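Local atomic coordinates of G protein coupled receptor (Arabidopsis thaliana, PDB entry 3T33), a protein that binds zinc and belongs to the LanC-like family, and may play a role in abscisic acid signalling in plants. Residues 99-102 and 103-106; 202-205 and 206-210; 246-249 and 250-254. One frame throughout, in Å; residues are numbered along the deposited sequence.

Interaction 1 of 3, residues 99-102 and 103-106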
ATOM      1  N   ARG A  99     -19.633   3.976   7.009  1.00 41.95           N
ATOM      2  CA  ARG A  99     -20.057   4.195   8.399  1.00 43.22           C
ATOM      3  C   ARG A  99     -20.976   3.098   8.975  1.00 42.27           C
ATOM      4  O   ARG A  99     -21.689   3.349   9.913  1.00 42.30           O
ATOM      5  CB  ARG A  99     -20.724   5.573   8.608  1.00 44.82           C
ATOM      6  CG  ARG A  99     -20.031   6.848   8.038  1.00 50.03           C
ATOM      7  CD  ARG A  99     -18.549   6.806   8.027  1.00 55.59           C
ATOM      8  NE  ARG A  99     -17.960   7.124   9.317  1.00 62.17           N
ATOM      9  CZ  ARG A  99     -16.763   7.698   9.442  1.00 65.23           C
ATOM     10  NH1 ARG A  99     -16.052   8.022   8.353  1.00 64.83           N
ATOM     11  NH2 ARG A  99     -16.284   7.968  10.650  1.00 66.20           N
ATOM     12  N   ASN A 100     -20.987   1.903   8.396  1.00 42.55           N
ATOM     13  CA  ASN A 100     -21.652   0.724   9.007  1.00 43.48           C
ATOM     14  C   ASN A 100     -20.924   0.307  10.333  1.00 43.48           C
ATOM     15  O   ASN A 100     -19.800  -0.223  10.286  1.00 40.98           O
ATOM     16  CB  ASN A 100     -21.593  -0.425   7.992  1.00 43.90           C
ATOM     17  CG  ASN A 100     -22.558  -1.584   8.293  1.00 45.80           C
ATOM     18  OD1 ASN A 100     -23.044  -1.759   9.417  1.00 46.84           O
ATOM     19  ND2 ASN A 100     -22.827  -2.394   7.254  1.00 43.81           N
ATOM     20  N   GLU A 101     -21.565   0.558  11.486  1.00 44.73           N
ATOM     21  CA  GLU A 101     -20.951   0.303  12.797  1.00 45.60           C
ATOM     22  C   GLU A 101     -20.804  -1.179  13.009  1.00 44.79           C
ATOM     23  O   GLU A 101     -19.985  -1.593  13.821  1.00 45.67           O
ATOM     24  CB  GLU A 101     -21.683   0.954  14.000  1.00 46.91           C
ATOM     25  CG  GLU A 101     -22.169   2.461  13.832  1.00 53.37           C
ATOM     26  CD  GLU A 101     -21.127   3.596  14.159  1.00 62.95           C
ATOM     27  OE1 GLU A 101     -20.192   3.395  15.004  1.00 64.70           O
ATOM     28  OE2 GLU A 101     -21.290   4.724  13.578  1.00 64.29           O
ATOM     29  N   ASP A 102     -21.539  -2.000  12.271  1.00 43.35           N
ATOM     30  CA  ASP A 102     -21.308  -3.443  12.390  1.00 43.47           C
ATOM     31  C   ASP A 102     -19.941  -3.853  11.817  1.00 41.84           C
ATOM     32  O   ASP A 102     -19.356  -4.870  12.250  1.00 40.18           O
ATOM     33  CB  ASP A 102     -22.428  -4.269  11.737  1.00 44.66           C
ATOM     34  CG  ASP A 102     -23.781  -4.143  12.481  1.00 50.34           C
ATOM     35  OD1 ASP A 102     -23.830  -3.713  13.684  1.00 55.14           O
ATOM     36  OD2 ASP A 102     -24.824  -4.465  11.844  1.00 57.51           O
ATOM     37  N   ASP A 103     -19.480  -3.092  10.814  1.00 39.58           N
ATOM     38  CA  ASP A 103     -18.153  -3.302  10.218  1.00 39.72           C
ATOM     39  C   ASP A 103     -17.080  -3.024  11.319  1.00 38.15           C
ATOM     40  O   ASP A 103     -16.135  -3.756  11.436  1.00 36.93           O
ATOM     41  CB  ASP A 103     -17.895  -2.404   8.985  1.00 38.71           C
ATOM     42  CG  ASP A 103     -18.480  -2.975   7.667  1.00 43.70           C
ATOM     43  OD1 ASP A 103     -18.825  -4.171   7.579  1.00 47.51           O
ATOM     44  OD2 ASP A 103     -18.596  -2.198   6.681  1.00 48.11           O
ATOM     45  N   LEU A 104     -17.237  -1.934  12.067  1.00 37.74           N
ATOM     46  CA  LEU A 104     -16.295  -1.564  13.116  1.00 37.38           C
ATOM     47  C   LEU A 104     -16.277  -2.581  14.258  1.00 37.76           C
ATOM     48  O   LEU A 104     -15.218  -2.963  14.729  1.00 39.28           O
ATOM     49  CB  LEU A 104     -16.644  -0.193  13.637  1.00 36.97           C
ATOM     50  CG  LEU A 104     -15.819   0.425  14.775  1.00 36.77           C
ATOM     51  CD1 LEU A 104     -14.359   0.634  14.318  1.00 35.53           C
ATOM     52  CD2 LEU A 104     -16.446   1.725  15.140  1.00 32.84           C
ATOM     53  N   LYS A 105     -17.452  -3.052  14.671  1.00 38.02           N
ATOM     54  CA  LYS A 105     -17.547  -4.056  15.730  1.00 37.31           C
ATOM     55  C   LYS A 105     -16.884  -5.323  15.290  1.00 35.43           C
ATOM     56  O   LYS A 105     -16.173  -5.946  16.049  1.00 34.82           O
ATOM     57  CB  LYS A 105     -19.016  -4.322  16.145  1.00 37.85           C
ATOM     58  CG  LYS A 105     -19.423  -3.472  17.345  1.00 43.03           C
ATOM     59  CD  LYS A 105     -20.902  -3.118  17.355  1.00 51.24           C
ATOM     60  CE  LYS A 105     -21.117  -1.734  17.973  1.00 54.77           C
ATOM     61  NZ  LYS A 105     -22.104  -0.876  17.160  1.00 61.36           N
ATOM     62  N   LEU A 106     -17.138  -5.733  14.067  1.00 33.83           N
ATOM     63  CA  LEU A 106     -16.629  -7.009  13.664  1.00 33.19           C
ATOM     64  C   LEU A 106     -15.096  -6.879  13.633  1.00 32.89           C
ATOM     65  O   LEU A 106     -14.373  -7.795  14.080  1.00 31.49           O
ATOM     66  CB  LEU A 106     -17.175  -7.405  12.295  1.00 34.30           C
ATOM     67  CG  LEU A 106     -16.771  -8.841  11.946  1.00 35.82           C
ATOM     68  CD1 LEU A 106     -17.255  -9.772  13.096  1.00 35.79           C
ATOM     69  CD2 LEU A 106     -17.337  -9.282  10.590  1.00 36.46           C
TER
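The backbone goes from the bend at Asn100 straight into helical turns: Asn100 O accepts from Asp103 N (2.9 Å), and the regular i to i+4 bonds follow, Lys105 N to Glu101 O (3.0 Å) and Leu106 N to Asp102 O. This is the N-terminal cap of helix 101-118 in an all-helical protein. Arg99, with positive phi, ends the preceding helix 84-98, so only Arg99 and Asn100 join the two.

Asn100 is the N-cap. Its chi1 of -164° swings the amide so that OD1 reaches Asp102 N, from which it accepts at 3.2 Å, closing an Asx turn. The donor sits above the amide carbonyl plane, and the N-H...O angle is 143°. Asparagine suits the place because its short side chain offers a carbonyl to an N-H that has no earlier helical turn to bond to.

Glu101, Asp102 and Asp103 fill the next three positions, where negative charge would probably be favoured by the helix dipole. Asp103 is the buried one: its OD2 accepts from Ser94 and its OD1 pairs with Lys60, while Asp103 OD2 also lies beside Asn100 CB at 3.7 Å. Leu104 runs alongside Glu101 and, buried, packs on Ala140, Cys143 and Leu144 of helix 130-144, which suits an apolar residue. Lys105 bends its chain at chi3 and chi4 back toward the helix start; Lys105 NZ stays 4.8 Å from Asp102 OD1, too far for a salt bridge, and lies 3.7 Å from Glu101 CB.

Interaction 2 of 3, residues 202-205 and 206-210; sequences VEEI and FRAGR
Glu204 and Arg207, one turn apart on helix 195-212, lie side by side and join in a two-pronged salt bridge. Arg207 NE gives a bond to Glu204 OE1 at 3.0 Å, nearly in the guanidinium plane, and Arg207 NH2 gives a longer one to Glu204 OE2 at 3.2 Å. The grip is side-on, one nitrogen to each oxygen, but the two flat groups are turned 50° against each other, and OE1 is met from above the carboxylate plane. Glu204 reaches it by bending at chi2 (63°), Arg207 by bending at chi3 (70°).

On another side of the helix Val202 and Phe206 point the same way. Val202 CG1 touches the ring at its edge, in plane, 3.6 Å from Phe206 CE2; a branched aliphatic and a large ring suit this buried flank, where Leu243 of helix 236-244 packs on both. Phe206 CD1 also stands 4.0 Å above the plane of the Arg210 guanidinium, over its centre, and that group is held by acids of helix 250-265.

Regular backbone bonds set this spacing, among them Arg207 N to Glu203 O at 2.7 Å. Ile205 O takes two partners, Gly209 N (3.1 Å) and the hydroxyl of Tyr222. Gly209, without a side chain, lets the chain at Met221 come close enough to bond with its backbone.

Further out, the hydroxyl of Tyr168 bonds to Glu204 OE2 and Arg199 pairs with Glu203. Gripped by Arg207 and Tyr168 together, the Glu204 carboxylate would probably be held in its ionised form, with its rotation fixed by the two sets of bonds.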
ATOM      1  N   VAL A 202      14.364   6.692  14.397  1.00 35.03           N
ATOM      2  CA  VAL A 202      14.838   7.459  13.249  1.00 34.82           C
ATOM      3  C   VAL A 202      16.398   7.578  13.286  1.00 36.06           C
ATOM      4  O   VAL A 202      17.082   7.317  12.280  1.00 35.68           O
ATOM      5  CB  VAL A 202      14.168   8.897  13.190  1.00 34.79           C
ATOM      6  CG1 VAL A 202      14.913   9.810  12.172  1.00 33.59           C
ATOM      7  CG2 VAL A 202      12.655   8.790  12.833  1.00 31.23           C
ATOM      8  N   GLU A 203      16.946   7.975  14.437  1.00 35.81           N
ATOM      9  CA  GLU A 203      18.400   8.149  14.538  1.00 36.70           C
ATOM     10  C   GLU A 203      19.143   6.833  14.320  1.00 35.96           C
ATOM     11  O   GLU A 203      20.111   6.788  13.560  1.00 36.59           O
ATOM     12  CB  GLU A 203      18.772   8.833  15.838  1.00 38.14           C
ATOM     13  CG  GLU A 203      18.290  10.274  15.888  1.00 38.56           C
ATOM     14  CD  GLU A 203      18.401  10.834  17.261  1.00 41.80           C
ATOM     15  OE1 GLU A 203      18.849  10.057  18.126  1.00 44.41           O
ATOM     16  OE2 GLU A 203      18.041  12.032  17.486  1.00 42.57           O
ATOM     17  N   GLU A 204      18.594   5.735  14.813  1.00 36.69           N
ATOM     18  CA  GLU A 204      19.195   4.432  14.519  1.00 36.55           C
ATOM     19  C   GLU A 204      19.105   4.118  13.070  1.00 37.49           C
ATOM     20  O   GLU A 204      19.977   3.442  12.517  1.00 38.94           O
ATOM     21  CB  GLU A 204      18.583   3.315  15.345  1.00 35.83           C
ATOM     22  CG  GLU A 204      19.002   1.880  14.973  1.00 40.07           C
ATOM     23  CD  GLU A 204      20.554   1.522  15.147  1.00 47.23           C
ATOM     24  OE1 GLU A 204      21.293   2.240  15.860  1.00 46.03           O
ATOM     25  OE2 GLU A 204      21.005   0.484  14.573  1.00 46.56           O
ATOM     26  N   ILE A 205      18.019   4.555  12.430  1.00 38.29           N
ATOM     27  CA  ILE A 205      17.922   4.335  10.999  1.00 37.16           C
ATOM     28  C   ILE A 205      19.008   5.143  10.251  1.00 37.64           C
ATOM     29  O   ILE A 205      19.613   4.619   9.330  1.00 36.38           O
ATOM     30  CB  ILE A 205      16.431   4.504  10.437  1.00 37.94           C
ATOM     31  CG1 ILE A 205      15.534   3.309  10.884  1.00 37.40           C
ATOM     32  CG2 ILE A 205      16.435   4.542   8.908  1.00 32.33           C
ATOM     33  CD1 ILE A 205      14.036   3.515  10.829  1.00 32.52           C
ATOM     34  N   PHE A 206      19.211   6.419  10.592  1.00 39.39           N
ATOM     35  CA  PHE A 206      20.231   7.224   9.865  1.00 41.48           C
ATOM     36  C   PHE A 206      21.641   6.727  10.200  1.00 43.07           C
ATOM     37  O   PHE A 206      22.454   6.517   9.302  1.00 43.40           O
ATOM     38  CB  PHE A 206      20.107   8.706  10.152  1.00 41.66           C
ATOM     39  CG  PHE A 206      19.056   9.364   9.336  1.00 43.05           C
ATOM     40  CD1 PHE A 206      19.277   9.624   7.990  1.00 42.45           C
ATOM     41  CD2 PHE A 206      17.830   9.690   9.894  1.00 42.21           C
ATOM     42  CE1 PHE A 206      18.296  10.206   7.212  1.00 42.23           C
ATOM     43  CE2 PHE A 206      16.843  10.277   9.125  1.00 43.91           C
ATOM     44  CZ  PHE A 206      17.085  10.536   7.763  1.00 43.53           C
ATOM     45  N   ARG A 207      21.891   6.474  11.488  1.00 44.98           N
ATOM     46  CA  ARG A 207      23.164   5.858  11.920  1.00 45.82           C
ATOM     47  C   ARG A 207      23.561   4.623  11.088  1.00 46.15           C
ATOM     48  O   ARG A 207      24.626   4.624  10.470  1.00 46.53           O
ATOM     49  CB  ARG A 207      23.156   5.574  13.422  1.00 44.80           C
ATOM     50  CG  ARG A 207      24.549   5.208  13.940  1.00 46.76           C
ATOM     51  CD  ARG A 207      24.546   4.330  15.228  1.00 46.05           C
ATOM     52  NE  ARG A 207      24.077   2.963  14.985  1.00 42.33           N
ATOM     53  CZ  ARG A 207      24.644   2.073  14.165  1.00 44.72           C
ATOM     54  NH1 ARG A 207      25.729   2.390  13.458  1.00 40.99           N
ATOM     55  NH2 ARG A 207      24.105   0.835  14.047  1.00 44.61           N
ATOM     56  N   ALA A 208      22.720   3.587  11.030  1.00 46.36           N
ATOM     57  CA  ALA A 208      23.075   2.407  10.227  1.00 46.74           C
ATOM     58  C   ALA A 208      23.161   2.668   8.713  1.00 47.75           C
ATOM     59  O   ALA A 208      23.997   2.069   7.987  1.00 47.92           O
ATOM     60  CB  ALA A 208      22.088   1.302  10.472  1.00 47.04           C
ATOM     61  N   GLY A 209      22.244   3.503   8.209  1.00 47.49           N
ATOM     62  CA  GLY A 209      22.241   3.801   6.805  1.00 47.39           C
ATOM     63  C   GLY A 209      23.527   4.511   6.421  1.00 47.81           C
ATOM     64  O   GLY A 209      24.128   4.158   5.419  1.00 47.70           O
ATOM     65  N   ARG A 210      23.908   5.520   7.205  1.00 48.15           N
ATOM     66  CA  ARG A 210      25.114   6.308   6.995  1.00 49.58           C
ATOM     67  C   ARG A 210      26.383   5.461   7.126  1.00 52.00           C
ATOM     68  O   ARG A 210      27.277   5.604   6.319  1.00 52.00           O
ATOM     69  CB  ARG A 210      25.169   7.489   7.962  1.00 49.17           C
ATOM     70  CG  ARG A 210      24.373   8.676   7.521  1.00 44.52           C
ATOM     71  CD  ARG A 210      23.916   9.504   8.681  1.00 39.90           C
ATOM     72  NE  ARG A 210      23.260  10.730   8.217  1.00 39.31           N
ATOM     73  CZ  ARG A 210      22.711  11.647   9.018  1.00 43.23           C
ATOM     74  NH1 ARG A 210      22.716  11.485  10.341  1.00 39.57           N
ATOM     75  NH2 ARG A 210      22.147  12.745   8.497  1.00 43.27           N
TER

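Interaction 3 of 3, residues 246-249 and 250-254; sequences TELE and PDEIK
Leu248 and Ile253 pack across the start of helix 250-265, the N' to N4 pairing known as a hydrophobic staple, with Glu249 as N-cap and Pro250 opening the helix. Proline suits that first position, where its nitrogen has no hydrogen to offer and no helical acceptor precedes it.

The apolar contact is tight: Leu248 CB lies 3.5 Å from Ile253 CG1, and Leu248 CD1 follows at 3.9 Å from the same carbon. The two side chains run at a slant to one another, and Tyr305 of helix 291-305 packs against both.

The hydrogen bonds run in opposite senses. Ile253 N donates to Glu249 O at 2.9 Å, the first i to i+4 bond of the helix. Glu252, three residues after the N-cap, accepts through its carboxylate from the backbone N-H of Glu249, one half of a capping box; the Glu249 side chain leads away and does not make the reciprocal bond.

Charged partners lie outside the two segments. Arginines of helix 195-212 meet acids in the first turn of helix 250-265, Arg199 pairing with Glu252 OE2, where negative charge would probably be favoured. The capping bond, Glu249 N to Glu252 OE1, is 2.9 Å long and almost straight at 177°, with the donor 47° out of the carboxylate plane.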
ATOM      1  N   THR A 246       8.264  11.931   8.992  1.00 38.62           N
ATOM      2  CA  THR A 246       8.698  12.419  10.332  1.00 40.99           C
ATOM      3  C   THR A 246       9.460  13.732  10.185  1.00 44.21           C
ATOM      4  O   THR A 246       9.754  14.176   9.069  1.00 44.16           O
ATOM      5  CB  THR A 246       9.722  11.457  11.079  1.00 41.22           C
ATOM      6  OG1 THR A 246      10.918  11.286  10.285  1.00 40.85           O
ATOM      7  CG2 THR A 246       9.190  10.129  11.280  1.00 39.67           C
ATOM      8  N   GLU A 247       9.843  14.331  11.310  1.00 46.80           N
ATOM      9  CA  GLU A 247      10.494  15.626  11.266  1.00 49.33           C
ATOM     10  C   GLU A 247      11.970  15.397  11.064  1.00 49.15           C
ATOM     11  O   GLU A 247      12.661  15.076  12.002  1.00 50.54           O
ATOM     12  CB  GLU A 247      10.253  16.389  12.580  1.00 50.62           C
ATOM     13  CG  GLU A 247       8.779  16.527  12.951  1.00 55.47           C
ATOM     14  CD  GLU A 247       7.963  17.014  11.744  1.00 65.34           C
ATOM     15  OE1 GLU A 247       7.118  16.230  11.204  1.00 67.12           O
ATOM     16  OE2 GLU A 247       8.214  18.177  11.309  1.00 68.47           O
ATOM     17  N   LEU A 248      12.471  15.532   9.850  1.00 48.59           N
ATOM     18  CA  LEU A 248      13.914  15.406   9.664  1.00 47.95           C
ATOM     19  C   LEU A 248      14.638  16.714   9.953  1.00 48.72           C
ATOM     20  O   LEU A 248      14.040  17.797   9.906  1.00 48.44           O
ATOM     21  CB  LEU A 248      14.250  14.895   8.253  1.00 47.18           C
ATOM     22  CG  LEU A 248      13.449  13.693   7.752  1.00 43.41           C
ATOM     23  CD1 LEU A 248      13.764  13.380   6.273  1.00 43.67           C
ATOM     24  CD2 LEU A 248      13.743  12.504   8.613  1.00 38.52           C
ATOM     25  N   GLU A 249      15.928  16.586  10.278  1.00 49.43           N
ATOM     26  CA  GLU A 249      16.915  17.667  10.295  1.00 49.50           C
ATOM     27  C   GLU A 249      17.423  17.916   8.853  1.00 49.49           C
ATOM     28  O   GLU A 249      17.330  17.001   8.018  1.00 48.67           O
ATOM     29  CB  GLU A 249      18.107  17.222  11.176  1.00 50.17           C
ATOM     30  CG  GLU A 249      17.762  17.068  12.644  1.00 53.28           C
ATOM     31  CD  GLU A 249      17.678  18.409  13.356  1.00 59.98           C
ATOM     32  OE1 GLU A 249      18.757  18.940  13.739  1.00 66.09           O
ATOM     33  OE2 GLU A 249      16.554  18.939  13.547  1.00 58.95           O
ATOM     34  N   PRO A 250      18.017  19.123   8.561  1.00 49.85           N
ATOM     35  CA  PRO A 250      18.537  19.402   7.206  1.00 49.76           C
ATOM     36  C   PRO A 250      19.438  18.301   6.583  1.00 50.57           C
ATOM     37  O   PRO A 250      19.163  17.823   5.460  1.00 51.26           O
ATOM     38  CB  PRO A 250      19.276  20.728   7.398  1.00 50.09           C
ATOM     39  CG  PRO A 250      18.459  21.442   8.453  1.00 48.83           C
ATOM     40  CD  PRO A 250      18.131  20.323   9.430  1.00 49.50           C
ATOM     41  N   ASP A 251      20.461  17.847   7.301  1.00 51.07           N
ATOM     42  CA  ASP A 251      21.365  16.799   6.763  1.00 51.58           C
ATOM     43  C   ASP A 251      20.674  15.450   6.551  1.00 50.55           C
ATOM     44  O   ASP A 251      21.047  14.705   5.657  1.00 51.16           O
ATOM     45  CB  ASP A 251      22.554  16.592   7.699  1.00 52.75           C
ATOM     46  CG  ASP A 251      22.106  16.396   9.121  1.00 56.13           C
ATOM     47  OD1 ASP A 251      21.776  17.440   9.730  1.00 59.71           O
ATOM     48  OD2 ASP A 251      22.021  15.219   9.602  1.00 58.89           O
ATOM     49  N   GLU A 252      19.677  15.134   7.377  1.00 49.20           N
ATOM     50  CA  GLU A 252      18.826  13.960   7.141  1.00 48.16           C
ATOM     51  C   GLU A 252      18.006  14.111   5.841  1.00 47.44           C
ATOM     52  O   GLU A 252      17.892  13.169   5.051  1.00 46.33           O
ATOM     53  CB  GLU A 252      17.929  13.717   8.362  1.00 48.37           C
ATOM     54  CG  GLU A 252      18.716  13.216   9.601  1.00 46.98           C
ATOM     55  CD  GLU A 252      17.993  13.402  10.917  1.00 48.90           C
ATOM     56  OE1 GLU A 252      16.827  13.856  10.934  1.00 48.71           O
ATOM     57  OE2 GLU A 252      18.601  13.089  11.966  1.00 50.50           O
ATOM     58  N   ILE A 253      17.476  15.314   5.629  1.00 46.71           N
ATOM     59  CA  ILE A 253      16.734  15.646   4.442  1.00 46.58           C
ATOM     60  C   ILE A 253      17.641  15.471   3.216  1.00 46.42           C
ATOM     61  O   ILE A 253      17.294  14.705   2.296  1.00 45.78           O
ATOM     62  CB  ILE A 253      16.099  17.068   4.562  1.00 47.25           C
ATOM     63  CG1 ILE A 253      14.970  17.043   5.587  1.00 47.16           C
ATOM     64  CG2 ILE A 253      15.524  17.502   3.208  1.00 49.52           C
ATOM     65  CD1 ILE A 253      14.336  18.373   5.925  1.00 49.56           C
ATOM     66  N   LYS A 254      18.827  16.100   3.235  1.00 46.24           N
ATOM     67  CA  LYS A 254      19.865  15.841   2.184  1.00 46.52           C
ATOM     68  C   LYS A 254      20.119  14.371   1.962  1.00 44.85           C
ATOM     69  O   LYS A 254      20.242  13.954   0.822  1.00 45.11           O
ATOM     70  CB  LYS A 254      21.240  16.525   2.457  1.00 48.04           C
ATOM     71  CG  LYS A 254      21.680  17.607   1.447  1.00 53.14           C
ATOM     72  CD  LYS A 254      22.645  18.666   2.067  1.00 60.21           C
ATOM     73  CE  LYS A 254      21.887  19.735   2.982  1.00 63.27           C
ATOM     74  NZ  LYS A 254      22.698  21.013   3.260  1.00 62.70           N
TER

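Interactions 1 and 3 both cap helix starts, but by different means: a side-chain amide at the N-cap itself in 99-106, a glutamate three residues on plus a hydrophobic staple in 246-254. Interaction 2 lies in mid-helix, where ordinary backbone bonds leave the side chains to pair with each other. Interaction 3 is a surface contact, the other two partly buried. Interactions 2 and 3 touch: Arg210 NH2 meets Asp251 OD2 at 2.7 Å, Phe206 packs on Leu248 and Glu252, and Arg199, which also pairs with Glu203 on its own helix, reaches Glu252, tying helix 195-212 to helix 250-265. Interaction 1 stands apart, its centre about 40 Å from the centre of each of the others.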